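Local coordinates for esterase E25 (Uncultured bacterium, PDB 4Q05), which hydrolyses ester bonds as a dimeric bacterial esterase of the hormone-sensitive lipase family, in its GTSAG motif subfamily, at residues Gly286-Phe291 with Val309-Lys314. Numbering follows the deposited sequence.
Sequences GDLHGF and VRTHIK. With NA (sodium ion), chain C.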
ATOM      1  N   GLY A 286      11.062 -13.646 -10.678  1.00 27.46           N
ATOM      2  CA  GLY A 286      12.155 -14.456 -10.178  1.00 29.35           C
ATOM      3  C   GLY A 286      11.976 -14.734  -8.698  1.00 31.66           C
ATOM      4  O   GLY A 286      11.010 -14.277  -8.074  1.00 27.57           O
ATOM      5  N   ASP A 287      12.925 -15.468  -8.134  1.00 30.62           N
ATOM      6  CA  ASP A 287      12.909 -15.830  -6.725  1.00 31.24           C
ATOM      7  C   ASP A 287      13.311 -14.636  -5.871  1.00 31.65           C
ATOM      8  O   ASP A 287      14.290 -13.962  -6.172  1.00 29.66           O
ATOM      9  CB  ASP A 287      13.898 -16.970  -6.480  1.00 37.10           C
ATOM     10  CG  ASP A 287      13.635 -17.716  -5.171  1.00 37.89           C
ATOM     11  OD1 ASP A 287      12.871 -17.217  -4.313  1.00 35.51           O
ATOM     12  OD2 ASP A 287      14.208 -18.814  -5.009  1.00 44.72           O
ATOM     13  N   LEU A 288      12.560 -14.380  -4.803  1.00 28.67           N
ATOM     14  CA  LEU A 288      12.875 -13.278  -3.897  1.00 27.19           C
ATOM     15  C   LEU A 288      13.305 -13.766  -2.515  1.00 29.38           C
ATOM     16  O   LEU A 288      13.576 -12.963  -1.624  1.00 28.50           O
ATOM     17  CB  LEU A 288      11.679 -12.328  -3.775  1.00 26.18           C
ATOM     18  CG  LEU A 288      11.206 -11.720  -5.097  1.00 25.54           C
ATOM     19  CD1 LEU A 288      10.111 -10.681  -4.861  1.00 20.93           C
ATOM     20  CD2 LEU A 288      12.371 -11.092  -5.824  1.00 27.41           C
ATOM     21  N   HIS A 289      13.379 -15.080  -2.326  1.00 28.21           N
ATOM     22  CA  HIS A 289      13.908 -15.593  -1.071  1.00 25.71           C
ATOM     23  C   HIS A 289      15.347 -15.133  -0.880  1.00 31.03           C
ATOM     24  O   HIS A 289      16.111 -15.047  -1.835  1.00 28.63           O
ATOM     25  CB  HIS A 289      13.854 -17.124  -1.014  1.00 27.18           C
ATOM     26  CG  HIS A 289      12.471 -17.683  -0.905  1.00 31.38           C
ATOM     27  ND1 HIS A 289      11.681 -17.937  -2.009  1.00 27.26           N
ATOM     28  CD2 HIS A 289      11.741 -18.056   0.175  1.00 28.70           C
ATOM     29  CE1 HIS A 289      10.524 -18.438  -1.611  1.00 29.00           C
ATOM     30  NE2 HIS A 289      10.534 -18.515  -0.292  1.00 29.76           N
ATOM     31  N   GLY A 290      15.718 -14.844   0.360  1.00 25.42           N
ATOM     32  CA  GLY A 290      17.075 -14.423   0.645  1.00 27.39           C
ATOM     33  C   GLY A 290      17.309 -12.936   0.483  1.00 29.80           C
ATOM     34  O   GLY A 290      18.394 -12.445   0.783  1.00 27.33           O
ATOM     35  N   PHE A 291      16.307 -12.202   0.011  1.00 27.31           N
ATOM     36  CA  PHE A 291      16.489 -10.757  -0.143  1.00 26.64           C
ATOM     37  C   PHE A 291      16.795 -10.083   1.192  1.00 27.98           C
ATOM     38  O   PHE A 291      16.278 -10.476   2.232  1.00 27.64           O
ATOM     39  CB  PHE A 291      15.274 -10.099  -0.825  1.00 25.27           C
ATOM     40  CG  PHE A 291      15.425  -9.949  -2.322  1.00 29.30           C
ATOM     41  CD1 PHE A 291      15.745 -11.044  -3.116  1.00 28.41           C
ATOM     42  CD2 PHE A 291      15.259  -8.714  -2.928  1.00 24.08           C
ATOM     43  CE1 PHE A 291      15.891 -10.908  -4.493  1.00 29.51           C
ATOM     44  CE2 PHE A 291      15.397  -8.570  -4.297  1.00 25.72           C
ATOM     45  CZ  PHE A 291      15.710  -9.672  -5.086  1.00 26.46           C
ATOM     46  N   VAL A 309       3.336  -3.202  -4.872  1.00 19.89           N
ATOM     47  CA  VAL A 309       2.699  -3.935  -3.789  1.00 23.26           C
ATOM     48  C   VAL A 309       2.784  -5.435  -4.053  1.00 20.81           C
ATOM     49  O   VAL A 309       2.846  -6.229  -3.119  1.00 23.04           O
ATOM     50  CB  VAL A 309       1.240  -3.487  -3.540  1.00 21.29           C
ATOM     51  CG1 VAL A 309       1.193  -1.981  -3.256  1.00 22.42           C
ATOM     52  CG2 VAL A 309       0.329  -3.852  -4.702  1.00 20.98           C
ATOM     53  N   ARG A 310       2.803  -5.810  -5.328  1.00 22.81           N
ATOM     54  CA  ARG A 310       3.014  -7.209  -5.699  1.00 22.05           C
ATOM     55  C   ARG A 310       4.398  -7.618  -5.258  1.00 22.17           C
ATOM     56  O   ARG A 310       4.594  -8.720  -4.764  1.00 22.75           O
ATOM     57  CB  ARG A 310       2.846  -7.430  -7.200  1.00 21.79           C
ATOM     58  CG  ARG A 310       1.391  -7.406  -7.666  1.00 21.25           C
ATOM     59  CD  ARG A 310       1.319  -7.416  -9.179  1.00 21.74           C
ATOM     60  NE  ARG A 310       1.896  -8.641  -9.722  1.00 26.24           N
ATOM     61  CZ  ARG A 310       2.325  -8.786 -10.970  1.00 29.31           C
ATOM     62  NH1 ARG A 310       2.266  -7.772 -11.824  1.00 26.63           N
ATOM     63  NH2 ARG A 310       2.838  -9.941 -11.360  1.00 29.22           N
ATOM     64  N   THR A 311       5.367  -6.724  -5.406  1.00 22.11           N
ATOM     65  CA  THR A 311       6.724  -7.053  -4.987  1.00 21.06           C
ATOM     66  C   THR A 311       6.817  -7.128  -3.462  1.00 20.89           C
ATOM     67  O   THR A 311       7.432  -8.037  -2.916  1.00 25.53           O
ATOM     68  CB  THR A 311       7.759  -6.048  -5.526  1.00 24.04           C
ATOM     69  OG1 THR A 311       7.775  -6.090  -6.963  1.00 21.54           O
ATOM     70  CG2 THR A 311       9.136  -6.390  -4.990  1.00 17.34           C
ATOM     71  N   HIS A 312       6.205  -6.164  -2.787  1.00 22.62           N
ATOM     72  CA  HIS A 312       6.199  -6.141  -1.335  1.00 22.32           C
ATOM     73  C   HIS A 312       5.609  -7.445  -0.802  1.00 21.59           C
ATOM     74  O   HIS A 312       6.141  -8.047   0.132  1.00 22.45           O
ATOM     75  CB  HIS A 312       5.370  -4.962  -0.805  1.00 19.65           C
ATOM     76  CG  HIS A 312       5.161  -5.001   0.677  1.00 20.84           C
ATOM     77  ND1 HIS A 312       3.959  -5.353   1.253  1.00 23.12           N
ATOM     78  CD2 HIS A 312       6.012  -4.765   1.703  1.00 18.84           C
ATOM     79  CE1 HIS A 312       4.072  -5.312   2.570  1.00 23.38           C
ATOM     80  NE2 HIS A 312       5.312  -4.966   2.869  1.00 21.02           N
ATOM     81  N   ILE A 313       4.508  -7.873  -1.405  1.00 19.55           N
ATOM     82  CA  ILE A 313       3.808  -9.057  -0.928  1.00 22.24           C
ATOM     83  C   ILE A 313       4.667 -10.279  -1.200  1.00 25.02           C
ATOM     84  O   ILE A 313       4.810 -11.135  -0.338  1.00 24.02           O
ATOM     85  CB  ILE A 313       2.406  -9.205  -1.568  1.00 20.69           C
ATOM     86  CG1 ILE A 313       1.461  -8.126  -1.017  1.00 22.07           C
ATOM     87  CG2 ILE A 313       1.812 -10.594  -1.284  1.00 20.31           C
ATOM     88  CD1 ILE A 313       1.302  -8.187   0.541  1.00 24.33           C
ATOM     89  N   LYS A 314       5.265 -10.352  -2.389  1.00 23.71           N
ATOM     90  CA  LYS A 314       6.096 -11.516  -2.711  1.00 21.31           C
ATOM     91  C   LYS A 314       7.297 -11.598  -1.770  1.00 24.36           C
ATOM     92  O   LYS A 314       7.687 -12.681  -1.330  1.00 25.87           O
ATOM     93  CB  LYS A 314       6.538 -11.524  -4.190  1.00 24.08           C
ATOM     94  CG  LYS A 314       7.270 -12.835  -4.583  1.00 23.30           C
ATOM     95  CD  LYS A 314       7.476 -12.965  -6.092  1.00 23.96           C
ATOM     96  CE  LYS A 314       8.083 -14.331  -6.442  1.00 29.34           C
ATOM     97  NZ  LYS A 314       8.191 -14.541  -7.911  1.00 27.25           N
TER
HETATM   98 NA    NA C 401       1.639  -4.797  -0.121  1.00 30.30          NA
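The ammonium nitrogen of K314 is gripped by two carbonyls of one loop: K314 NZ gives a hydrogen bond to G286 O at 2.8 Å, and a second to L284 O. In this alpha/beta hydrolase fold the contact ties the loop ahead of strand 294-299 to helix 305-317, the helix that follows that strand. K314 comes to G286 from above the carbonyl plane, 36° out of it, with a C=O...N angle of 140°, rather than along a lone pair. With CG anti to the backbone N (chi1 -173°) and every later torsion extended, the lysine reaches straight off the helix to the loop.

The side chain of L288 crosses that of K314 at about a right angle. L288 CD1 lies against the lysine methylenes, 3.6 Å from K314 CG and 3.7 Å from K314 CD, so the aliphatic half of the lysine packs while the charged end bonds. More loosely, L288 CD1 faces T311 CG2 at 4.4 Å. The hydroxyl of T311 bonds back to A307 O within its own helix. Beyond K314, L288 also touches L315, and Q217 of helix 206-221.

The loop braces itself as well. L288 to F291 form a type II beta turn with G290 in its third place, and D287 makes an Asx turn, its OD1 taking the backbone N of H289 at 3.0 Å from above the carboxylate plane. D287 OD1 also offers its syn lone pair to H289 ND1, 2.7 Å away and in the plane of the imidazole ring.

Another face of the helix looks to the second subunit, where V309 and I313 pack on V326 of that chain. Between the subunits sits a sodium ion, bound by V326 O of the second subunit and by H312 ND1 at 2.8 Å, while H312 NE2 bonds to A322 O.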